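Local structure of hypothetic aldehyde deformylating oxygenase (Sulfolobus tokodaii, 5V4T) at residues Q52-I55 with E56-H60; H107-E111 with G112-T116; E136-K139 with R140-D144. The protein binds an iron(III) ion within a ferritin-like bundle of helices and probably acts as an aldehyde deformylating oxygenase. All blocks are in the same frame, centred on the assembly; numbering follows the deposited sequence.

How the contacts relate
Each contact is one run of helix. Contact 1 lies on helix 49-67, contact 2 on helix 98-128 and contact 3 on helix 132-155. Contact 2 is buried, its centre about 6 Å from the centre of the chain. It combines apolar packing with an iron glutamate and a histidine, His-107, whose NE2 is hydrogen-bonded to Gln-53 OE1 of contact 1. Contact 1 also gives the iron one glutamate; its buried polar groups face the site, while Gln-52, Ile-55 and Glu-59 are exposed. Contact 3 has a charged network on its exposed side and isoleucines packed on neighbouring helices. Its helix goes on to the iron ligands Glu-145 and His-148. His-60 NE2 probably hydrogen-bonds Asp-144 OD2, joining contacts 1 and 3.

Contact 1 of 3, residues Q52-I55 with E56-H60; sequences QQVI and EEIEH. With FE (Fe (III) ion), chain C.
The amide of Gln-52 and the carboxylate of Glu-56 stand almost at right angles, their planes 88° apart. Gln-52 NE2 gives a nearly straight hydrogen bond of 3.0 Å to Glu-56 OE2. The acceptor lies in the plane of the amide, while the donor comes in from above the carboxylate plane. Further on, Glu-56 O lies over one face of the His-60 ring, offset to its rim. Glu-56 CG sits anti to its own carbonyl carbon (chi1 -72°), which lays it 3.3 Å from Gln-52 O.

Gln-53 and Glu-57 run alongside each other. Gln-53 NE2 lies 3.5 Å from Glu-57 OE2. The firmer polar partner of this amide is on another helix: His-107 NE2 is hydrogen-bonded to Gln-53 OE1. Glu-57 bends at chi2 (-67°), and its OE2 meets the iron at 2.0 Å. Its OE1 takes a hydrogen bond of 2.9 Å from water 1, which also binds the metal. On the side turned from the iron, Val-54 CG1 and Ile-58 CD1 are 4.3 Å apart. Helix 34-46 packs on Val-54.

Glu-56 is a second-shell residue. Its OE1 is hydrogen-bonded to NE2 of the iron ligand His-148, and its OE2 has a salt bridge from Arg-147. The buried carboxylate is thus gripped at both oxygens. With an alanine here, His-148 NE2 and Arg-147 would probably lose their carboxylate mate and the Gln-52 amide would be set free to turn. The negative charge of Glu-56 would be expected to polarise His-148 and make it a stronger donor to the iron.

Contact 2 of 3, residues H107-E111 with G112-T116; sequences HMITE and GVLAT. With FE (Fe (III) ion), chain C.
The Ile-109 side chain points away from the next turn, yet two of its branches come within loose contact of Val-113 and Leu-114. This stretch is a pi-type widening in a long helix of the ferritin-like bundle. Ile-109 CD1 comes to 4.5 Å from Val-113 CG2, and Ile-109 CG2 to 4.4 Å from Leu-114 CD1. Helix 159-179 covers Ile-109, and helix 191-211 packs on Val-113 and Leu-114.

The backbone is wound more openly than in an alpha helix. Leu-114 N reaches back five residues to Ile-109 O, with an almost straight bond of 3.0 Å. Ala-115 N does the same to Thr-110 O at 2.7 Å. Val-113 N also bonds Ile-109 O, but from above the carbonyl plane, at 3.3 Å. One carbonyl oxygen takes two donors within the wide turn. Gly-112 lies inside the turn, where a beta carbon would run into Met-108 O. Val-113 CG2 lies anti to its own carbonyl carbon and rests 3.6 Å from Met-108 O.

Ala-115 points its methyl back at the preceding turn, and its CB lies near both Thr-110 O and Glu-111 O. Glu-111 carries its carboxylate to the iron, where Glu-57, Glu-145 and His-148 are the other protein ligands. Its CG is anti to the carbonyl carbon (chi1 -57°), and the chain is extended beyond it. The carboxylate meets the metal through OE2, at 1.9 Å.

Contact 3 of 3, residues E136-K139 with R140-D144; sequences EGIK and RIIED
Arg-140 lies back along the helix over the side chain of Glu-136, one turn earlier. Its CB rests 3.5 Å from Gly-137 O. CG comes closer to the backbone, 3.3 Å from Glu-136 O, because it stands anti to its carbonyl carbon (chi1 -67°). CD passes the same oxygen and nears the Glu-136 carboxylate. From CG to NE the chain is extended. NE makes a salt bridge to Glu-136 OE2 at 3.2 Å, but the hydrogen bond within it is weak, bent to 122°. CZ has Glu-136 CG at 3.7 Å, so this methylene lies over one face of the guanidinium, toward its rim. At the tip, Arg-140 NH2 lies 3.6 Å from Glu-136 OE2. The carboxylate and guanidinium planes are nearly perpendicular, so the two groups do not pair side by side.

Glu-136 bends at chi2 (62°), which brings its carboxylate round to the arginine. Its OE1 has a second, long salt bridge to Lys-139 NZ, at 3.8 Å.

Elsewhere on the helix the contact is apolar. Ile-138 CG2 meets Ile-142 CD1 at 3.9 Å, and helix 98-128 packs on both residues. Ile-141 CG1 lies 3.4 Å from Gly-137 O, and its side chain touches helix 49-67. The regular i to i+4 backbone bonds join the two halves. A charged network on one side and isoleucines packed against neighbouring helices make this an amphipathic helix of the ferritin-like bundle.

Contact 1 of 3, residues Q52-I55 with E56-H60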
ATOM      1  N   GLN A  52     -13.539  -8.081   7.749  1.00 14.16           N
ATOM      2  CA  GLN A  52     -13.262  -8.499   6.378  1.00 15.02           C
ATOM      3  C   GLN A  52     -11.991  -7.813   5.886  1.00 14.38           C
ATOM      4  O   GLN A  52     -11.156  -8.433   5.243  1.00 14.76           O
ATOM      5  CB  GLN A  52     -14.442  -8.247   5.489  1.00 14.95           C
ATOM      6  CG  GLN A  52     -14.149  -8.714   4.082  1.00 18.17           C
ATOM      7  CD  GLN A  52     -15.354  -9.013   3.286  1.00 20.07           C
ATOM      8  OE1 GLN A  52     -16.430  -9.262   3.806  1.00 22.26           O
ATOM      9  NE2 GLN A  52     -15.191  -8.961   1.971  1.00 22.36           N
ATOM     10  N   GLN A  53     -11.834  -6.547   6.185  1.00 14.22           N
ATOM     11  CA  GLN A  53     -10.578  -5.889   5.760  1.00 13.32           C
ATOM     12  C   GLN A  53      -9.318  -6.523   6.301  1.00 14.18           C
ATOM     13  O   GLN A  53      -8.342  -6.758   5.627  1.00 13.01           O
ATOM     14  CB  GLN A  53     -10.594  -4.378   6.057  1.00 13.52           C
ATOM     15  CG  GLN A  53      -9.272  -3.738   5.595  1.00 15.63           C
ATOM     16  CD  GLN A  53      -9.248  -2.235   5.755  1.00 18.16           C
ATOM     17  OE1 GLN A  53     -10.062  -1.642   6.481  1.00 19.46           O
ATOM     18  NE2 GLN A  53      -8.204  -1.641   5.184  1.00 22.07           N
ATOM     19  N   VAL A  54      -9.328  -6.831   7.606  1.00 13.71           N
ATOM     20  CA  VAL A  54      -8.144  -7.463   8.164  1.00 16.10           C
ATOM     21  C   VAL A  54      -7.887  -8.823   7.528  1.00 14.34           C
ATOM     22  O   VAL A  54      -6.738  -9.169   7.234  1.00 14.52           O
ATOM     23  CB  VAL A  54      -8.341  -7.627   9.705  1.00 19.42           C
ATOM     24  CG1 VAL A  54      -7.410  -8.706  10.289  1.00 24.10           C
ATOM     25  CG2 VAL A  54      -8.150  -6.294  10.364  1.00 20.15           C
ATOM     26  N   ILE A  55      -8.927  -9.604   7.315  1.00 14.22           N
ATOM     27  CA  ILE A  55      -8.751 -10.900   6.606  1.00 16.37           C
ATOM     28  C   ILE A  55      -8.186 -10.681   5.205  1.00 13.24           C
ATOM     29  O   ILE A  55      -7.288 -11.398   4.795  1.00 15.60           O
ATOM     30  CB  ILE A  55     -10.062 -11.679   6.576  1.00 16.27           C
ATOM     31  CG1 ILE A  55     -10.287 -12.218   8.013  1.00 18.66           C
ATOM     32  CG2 ILE A  55     -10.021 -12.799   5.577  1.00 18.01           C
ATOM     33  CD1 ILE A  55     -11.729 -12.463   8.253  1.00 23.73           C
ATOM     34  N   GLU A  56      -8.684  -9.657   4.502  1.00 15.39           N
ATOM     35  CA  GLU A  56      -8.208  -9.358   3.166  1.00 14.88           C
ATOM     36  C   GLU A  56      -6.764  -8.936   3.174  1.00 13.98           C
ATOM     37  O   GLU A  56      -5.994  -9.331   2.314  1.00 14.19           O
ATOM     38  CB  GLU A  56      -9.078  -8.334   2.434  1.00 13.88           C
ATOM     39  CG  GLU A  56     -10.398  -8.925   2.028  1.00 14.61           C
ATOM     40  CD  GLU A  56     -11.424  -7.980   1.546  1.00 17.64           C
ATOM     41  OE1 GLU A  56     -11.367  -6.765   1.851  1.00 17.82           O
ATOM     42  OE2 GLU A  56     -12.411  -8.513   0.948  1.00 17.49           O
ATOM     43  N   GLU A  57      -6.332  -8.175   4.169  1.00 14.28           N
ATOM     44  CA  GLU A  57      -4.934  -7.801   4.242  1.00 15.17           C
ATOM     45  C   GLU A  57      -4.026  -9.041   4.457  1.00 15.60           C
ATOM     46  O   GLU A  57      -2.936  -9.123   3.901  1.00 15.75           O
ATOM     47  CB  GLU A  57      -4.673  -6.801   5.330  1.00 16.06           C
ATOM     48  CG  GLU A  57      -5.438  -5.494   5.241  1.00 16.91           C
ATOM     49  CD  GLU A  57      -5.046  -4.616   4.043  1.00 21.31           C
ATOM     50  OE1 GLU A  57      -3.909  -4.753   3.620  1.00 27.77           O
ATOM     51  OE2 GLU A  57      -5.843  -3.760   3.639  1.00 26.23           O
ATOM     52  N   ILE A  58      -4.469  -9.985   5.275  1.00 15.24           N
ATOM     53  CA  ILE A  58      -3.765 -11.227   5.422  1.00 16.12           C
ATOM     54  C   ILE A  58      -3.717 -11.982   4.126  1.00 16.26           C
ATOM     55  O   ILE A  58      -2.697 -12.527   3.771  1.00 17.65           O
ATOM     56  CB  ILE A  58      -4.385 -12.126   6.494  1.00 16.16           C
ATOM     57  CG1 ILE A  58      -4.241 -11.399   7.785  1.00 16.62           C
ATOM     58  CG2 ILE A  58      -3.674 -13.438   6.541  1.00 17.08           C
ATOM     59  CD1 ILE A  58      -5.043 -11.987   8.929  1.00 20.51           C
ATOM     60  N   GLU A  59      -4.827 -12.074   3.439  1.00 17.16           N
ATOM     61  CA  GLU A  59      -4.801 -12.675   2.111  1.00 16.83           C
ATOM     62  C   GLU A  59      -3.814 -12.058   1.126  1.00 16.52           C
ATOM     63  O   GLU A  59      -3.144 -12.775   0.322  1.00 14.21           O
ATOM     64  CB  GLU A  59      -6.214 -12.614   1.524  1.00 18.28           C
ATOM     65  CG  GLU A  59      -7.177 -13.527   2.204  1.00 19.98           C
ATOM     66  CD  GLU A  59      -8.533 -13.476   1.649  1.00 22.93           C
ATOM     67  OE1 GLU A  59      -9.034 -12.393   1.212  1.00 24.09           O
ATOM     68  OE2 GLU A  59      -9.116 -14.579   1.552  1.00 24.65           O
ATOM     69  N   HIS A  60      -3.703 -10.723   1.173  1.00 15.31           N
ATOM     70  CA  HIS A  60      -2.713 -10.032   0.323  1.00 14.61           C
ATOM     71  C   HIS A  60      -1.295 -10.448   0.682  1.00 15.72           C
ATOM     72  O   HIS A  60      -0.483 -10.850  -0.200  1.00 15.64           O
ATOM     73  CB  HIS A  60      -2.880  -8.540   0.378  1.00 15.21           C
ATOM     74  CG  HIS A  60      -4.223  -8.068  -0.049  1.00 15.50           C
ATOM     75  ND1 HIS A  60      -4.571  -6.745   0.045  1.00 16.25           N
ATOM     76  CD2 HIS A  60      -5.299  -8.713  -0.547  1.00 15.32           C
ATOM     77  CE1 HIS A  60      -5.824  -6.598  -0.350  1.00 16.19           C
ATOM     78  NE2 HIS A  60      -6.280  -7.768  -0.735  1.00 15.67           N
TER
HETATM   79 FE    FE C 301      -5.931  -2.619   1.986  0.60 12.99          FE
HETATM   80  O   HOH W   1      -3.871  -2.413   1.975  1.00 27.77           O

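Contact 2 of 3, residues H107-E111 with G112-T116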
ATOM      1  N   HIS A 107      -5.978   4.174   5.422  1.00 12.04           N
ATOM      2  CA  HIS A 107      -6.885   4.060   4.303  1.00 12.59           C
ATOM      3  C   HIS A 107      -6.645   5.109   3.225  1.00 13.66           C
ATOM      4  O   HIS A 107      -6.720   4.828   2.030  1.00 13.94           O
ATOM      5  CB  HIS A 107      -8.318   4.031   4.763  1.00 11.89           C
ATOM      6  CG  HIS A 107      -8.601   2.925   5.738  1.00 13.18           C
ATOM      7  ND1 HIS A 107      -8.139   2.906   7.039  1.00 15.98           N
ATOM      8  CD2 HIS A 107      -9.246   1.751   5.562  1.00 14.51           C
ATOM      9  CE1 HIS A 107      -8.522   1.795   7.635  1.00 14.61           C
ATOM     10  NE2 HIS A 107      -9.210   1.079   6.760  1.00 14.04           N
ATOM     11  N   MET A 108      -6.534   6.378   3.623  1.00 12.61           N
ATOM     12  CA  MET A 108      -6.402   7.429   2.610  1.00 13.60           C
ATOM     13  C   MET A 108      -5.020   7.484   1.990  1.00 14.99           C
ATOM     14  O   MET A 108      -4.930   7.430   0.791  1.00 15.81           O
ATOM     15  CB  MET A 108      -6.744   8.832   3.197  1.00 14.11           C
ATOM     16  CG  MET A 108      -8.169   8.949   3.712  1.00 17.12           C
ATOM     17  SD  MET A 108      -9.483   8.726   2.492  1.00 17.80           S
ATOM     18  CE  MET A 108     -10.056   7.057   2.886  1.00 18.53           C
ATOM     19  N   ILE A 109      -3.975   7.606   2.792  1.00 13.78           N
ATOM     20  CA  ILE A 109      -2.648   7.828   2.248  1.00 13.87           C
ATOM     21  C   ILE A 109      -2.041   6.493   1.758  1.00 14.45           C
ATOM     22  O   ILE A 109      -1.435   6.406   0.714  1.00 14.82           O
ATOM     23  CB  ILE A 109      -1.741   8.560   3.269  1.00 13.34           C
ATOM     24  CG1 ILE A 109      -2.100  10.045   3.388  1.00 13.94           C
ATOM     25  CG2 ILE A 109      -0.264   8.351   3.005  1.00 14.36           C
ATOM     26  CD1 ILE A 109      -1.709  10.896   2.185  1.00 16.08           C
ATOM     27  N   THR A 110      -2.122   5.482   2.587  1.00 14.03           N
ATOM     28  CA  THR A 110      -1.403   4.233   2.261  1.00 15.34           C
ATOM     29  C   THR A 110      -2.157   3.470   1.218  1.00 16.17           C
ATOM     30  O   THR A 110      -1.577   3.107   0.189  1.00 17.47           O
ATOM     31  CB  THR A 110      -1.133   3.368   3.504  1.00 16.08           C
ATOM     32  OG1 THR A 110      -0.426   4.153   4.477  1.00 15.58           O
ATOM     33  CG2 THR A 110      -0.317   2.153   3.183  1.00 15.25           C
ATOM     34  N   GLU A 111      -3.434   3.203   1.452  1.00 15.01           N
ATOM     35  CA  GLU A 111      -4.250   2.507   0.474  1.00 15.19           C
ATOM     36  C   GLU A 111      -4.668   3.395  -0.675  1.00 16.93           C
ATOM     37  O   GLU A 111      -4.647   2.953  -1.819  1.00 21.02           O
ATOM     38  CB  GLU A 111      -5.453   1.846   1.148  1.00 17.82           C
ATOM     39  CG  GLU A 111      -5.063   0.878   2.266  1.00 19.72           C
ATOM     40  CD  GLU A 111      -6.264   0.198   2.936  1.00 22.17           C
ATOM     41  OE1 GLU A 111      -7.175   0.912   3.378  1.00 25.13           O
ATOM     42  OE2 GLU A 111      -6.323  -1.063   3.064  1.00 23.22           O
ATOM     43  N   GLY A 112      -5.067   4.633  -0.424  1.00 13.80           N
ATOM     44  CA  GLY A 112      -5.703   5.452  -1.434  1.00 14.21           C
ATOM     45  C   GLY A 112      -4.763   6.299  -2.248  1.00 14.78           C
ATOM     46  O   GLY A 112      -5.198   6.861  -3.249  1.00 17.87           O
ATOM     47  N   VAL A 113      -3.502   6.391  -1.846  1.00 14.47           N
ATOM     48  CA  VAL A 113      -2.500   7.102  -2.673  1.00 14.00           C
ATOM     49  C   VAL A 113      -1.325   6.175  -3.020  1.00 14.53           C
ATOM     50  O   VAL A 113      -1.159   5.835  -4.214  1.00 15.70           O
ATOM     51  CB  VAL A 113      -2.007   8.352  -1.957  1.00 15.95           C
ATOM     52  CG1 VAL A 113      -0.964   8.999  -2.856  1.00 16.19           C
ATOM     53  CG2 VAL A 113      -3.150   9.299  -1.725  1.00 14.46           C
ATOM     54  N   LEU A 114      -0.578   5.711  -2.046  1.00 14.05           N
ATOM     55  CA  LEU A 114       0.621   4.903  -2.290  1.00 15.93           C
ATOM     56  C   LEU A 114       0.281   3.595  -2.951  1.00 16.14           C
ATOM     57  O   LEU A 114       0.869   3.269  -3.974  1.00 17.13           O
ATOM     58  CB  LEU A 114       1.389   4.648  -1.008  1.00 16.57           C
ATOM     59  CG  LEU A 114       2.101   5.874  -0.533  1.00 19.78           C
ATOM     60  CD1 LEU A 114       2.420   5.633   0.911  1.00 19.93           C
ATOM     61  CD2 LEU A 114       3.386   6.008  -1.395  1.00 20.48           C
ATOM     62  N   ALA A 115      -0.635   2.841  -2.375  1.00 15.46           N
ATOM     63  CA  ALA A 115      -0.974   1.509  -2.933  1.00 16.16           C
ATOM     64  C   ALA A 115      -1.560   1.651  -4.308  1.00 16.00           C
ATOM     65  O   ALA A 115      -1.293   0.814  -5.179  1.00 15.56           O
ATOM     66  CB  ALA A 115      -1.907   0.712  -2.033  1.00 17.07           C
ATOM     67  N   THR A 116      -2.388   2.685  -4.548  1.00 15.65           N
ATOM     68  CA  THR A 116      -2.975   2.929  -5.828  1.00 17.48           C
ATOM     69  C   THR A 116      -1.904   3.045  -6.919  1.00 17.56           C
ATOM     70  O   THR A 116      -1.985   2.398  -7.981  1.00 17.93           O
ATOM     71  CB  THR A 116      -3.897   4.195  -5.801  1.00 19.65           C
ATOM     72  OG1 THR A 116      -4.889   4.029  -4.769  1.00 22.12           O
ATOM     73  CG2 THR A 116      -4.526   4.404  -7.150  1.00 21.17           C
TER
HETATM   74 FE    FE C 301      -5.931  -2.619   1.986  0.60 12.99          FE
HETATM   75  O   HOH W   1      -3.871  -2.413   1.975  1.00 27.77           O

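Contact 3 of 3, residues E136-K139 with R140-D144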
ATOM      1  N   GLU A 136      -3.319 -11.357 -12.248  1.00 12.72           N
ATOM      2  CA  GLU A 136      -4.647 -11.594 -11.716  1.00 14.56           C
ATOM      3  C   GLU A 136      -4.689 -11.326 -10.236  1.00 13.71           C
ATOM      4  O   GLU A 136      -5.685 -10.753  -9.714  1.00 14.47           O
ATOM      5  CB  GLU A 136      -5.072 -13.026 -12.005  1.00 15.92           C
ATOM      6  CG  GLU A 136      -6.461 -13.364 -11.479  1.00 16.91           C
ATOM      7  CD  GLU A 136      -7.598 -12.555 -12.060  1.00 21.15           C
ATOM      8  OE1 GLU A 136      -7.509 -11.956 -13.145  1.00 21.16           O
ATOM      9  OE2 GLU A 136      -8.640 -12.539 -11.397  1.00 22.45           O
ATOM     10  N   GLY A 137      -3.602 -11.641  -9.540  1.00 13.15           N
ATOM     11  CA  GLY A 137      -3.519 -11.395  -8.124  1.00 13.11           C
ATOM     12  C   GLY A 137      -3.537  -9.887  -7.853  1.00 13.25           C
ATOM     13  O   GLY A 137      -4.251  -9.398  -6.957  1.00 13.29           O
ATOM     14  N   ILE A 138      -2.820  -9.137  -8.637  1.00 12.31           N
ATOM     15  CA  ILE A 138      -2.811  -7.670  -8.446  1.00 11.96           C
ATOM     16  C   ILE A 138      -4.219  -7.113  -8.749  1.00 12.65           C
ATOM     17  O   ILE A 138      -4.676  -6.233  -8.028  1.00 13.27           O
ATOM     18  CB  ILE A 138      -1.738  -7.025  -9.402  1.00 13.76           C
ATOM     19  CG1 ILE A 138      -0.306  -7.462  -9.005  1.00 13.10           C
ATOM     20  CG2 ILE A 138      -1.826  -5.515  -9.403  1.00 12.48           C
ATOM     21  CD1 ILE A 138       0.089  -7.120  -7.612  1.00 14.70           C
ATOM     22  N   LYS A 139      -4.885  -7.582  -9.808  1.00 12.66           N
ATOM     23  CA  LYS A 139      -6.252  -7.100 -10.109  1.00 12.45           C
ATOM     24  C   LYS A 139      -7.165  -7.360  -8.929  1.00 12.74           C
ATOM     25  O   LYS A 139      -8.029  -6.500  -8.634  1.00 12.67           O
ATOM     26  CB  LYS A 139      -6.754  -7.726 -11.392  1.00 14.73           C
ATOM     27  CG  LYS A 139      -6.072  -7.119 -12.584  1.00 15.53           C
ATOM     28  CD  LYS A 139      -6.148  -7.917 -13.849  1.00 21.05           C
ATOM     29  CE  LYS A 139      -7.503  -8.318 -14.215  1.00 24.06           C
ATOM     30  NZ  LYS A 139      -7.486  -9.057 -15.544  1.00 25.48           N
ATOM     31  N   ARG A 140      -7.004  -8.510  -8.258  1.00 11.68           N
ATOM     32  CA  ARG A 140      -7.814  -8.835  -7.102  1.00 12.09           C
ATOM     33  C   ARG A 140      -7.540  -7.898  -5.941  1.00 13.29           C
ATOM     34  O   ARG A 140      -8.482  -7.405  -5.288  1.00 13.14           O
ATOM     35  CB  ARG A 140      -7.640 -10.293  -6.675  1.00 12.48           C
ATOM     36  CG  ARG A 140      -8.197 -11.296  -7.694  1.00 14.09           C
ATOM     37  CD  ARG A 140      -7.826 -12.724  -7.441  1.00 15.33           C
ATOM     38  NE  ARG A 140      -8.470 -13.571  -8.420  1.00 16.51           N
ATOM     39  CZ  ARG A 140      -8.215 -14.875  -8.581  1.00 17.95           C
ATOM     40  NH1 ARG A 140      -7.229 -15.429  -7.897  1.00 19.68           N
ATOM     41  NH2 ARG A 140      -8.902 -15.569  -9.471  1.00 17.71           N
ATOM     42  N   ILE A 141      -6.285  -7.564  -5.728  1.00 12.93           N
ATOM     43  CA  ILE A 141      -5.941  -6.635  -4.677  1.00 12.54           C
ATOM     44  C   ILE A 141      -6.490  -5.251  -4.998  1.00 13.58           C
ATOM     45  O   ILE A 141      -7.031  -4.579  -4.137  1.00 13.53           O
ATOM     46  CB  ILE A 141      -4.420  -6.605  -4.456  1.00 13.14           C
ATOM     47  CG1 ILE A 141      -3.944  -7.951  -3.939  1.00 14.46           C
ATOM     48  CG2 ILE A 141      -4.053  -5.482  -3.483  1.00 14.23           C
ATOM     49  CD1 ILE A 141      -2.411  -8.089  -3.893  1.00 15.45           C
ATOM     50  N   ILE A 142      -6.394  -4.836  -6.242  1.00 11.71           N
ATOM     51  CA  ILE A 142      -6.968  -3.522  -6.654  1.00 12.03           C
ATOM     52  C   ILE A 142      -8.434  -3.476  -6.308  1.00 13.06           C
ATOM     53  O   ILE A 142      -8.905  -2.467  -5.725  1.00 14.69           O
ATOM     54  CB  ILE A 142      -6.702  -3.213  -8.141  1.00 11.79           C
ATOM     55  CG1 ILE A 142      -5.238  -2.957  -8.349  1.00 12.93           C
ATOM     56  CG2 ILE A 142      -7.538  -2.094  -8.660  1.00 12.40           C
ATOM     57  CD1 ILE A 142      -4.785  -2.962  -9.789  1.00 13.63           C
ATOM     58  N   GLU A 143      -9.181  -4.528  -6.647  1.00 12.05           N
ATOM     59  CA  GLU A 143     -10.601  -4.553  -6.301  1.00 13.93           C
ATOM     60  C   GLU A 143     -10.854  -4.433  -4.820  1.00 14.31           C
ATOM     61  O   GLU A 143     -11.737  -3.660  -4.387  1.00 15.41           O
ATOM     62  CB  GLU A 143     -11.247  -5.786  -6.882  1.00 17.72           C
ATOM     63  CG  GLU A 143     -12.743  -5.863  -6.761  1.00 22.16           C
ATOM     64  CD  GLU A 143     -13.286  -7.115  -7.488  1.00 34.13           C
ATOM     65  OE1 GLU A 143     -12.551  -8.120  -7.653  1.00 39.27           O
ATOM     66  OE2 GLU A 143     -14.455  -7.071  -7.881  1.00 43.67           O
ATOM     67  N   ASP A 144     -10.098  -5.220  -4.042  1.00 13.96           N
ATOM     68  CA  ASP A 144     -10.213  -5.178  -2.604  1.00 14.98           C
ATOM     69  C   ASP A 144      -9.906  -3.781  -2.101  1.00 14.69           C
ATOM     70  O   ASP A 144     -10.617  -3.264  -1.235  1.00 15.08           O
ATOM     71  CB  ASP A 144      -9.259  -6.133  -1.929  1.00 15.96           C
ATOM     72  CG  ASP A 144      -9.656  -7.607  -2.040  1.00 15.76           C
ATOM     73  OD1 ASP A 144     -10.707  -7.988  -2.614  1.00 16.80           O
ATOM     74  OD2 ASP A 144      -8.788  -8.422  -1.579  1.00 17.50           O
TER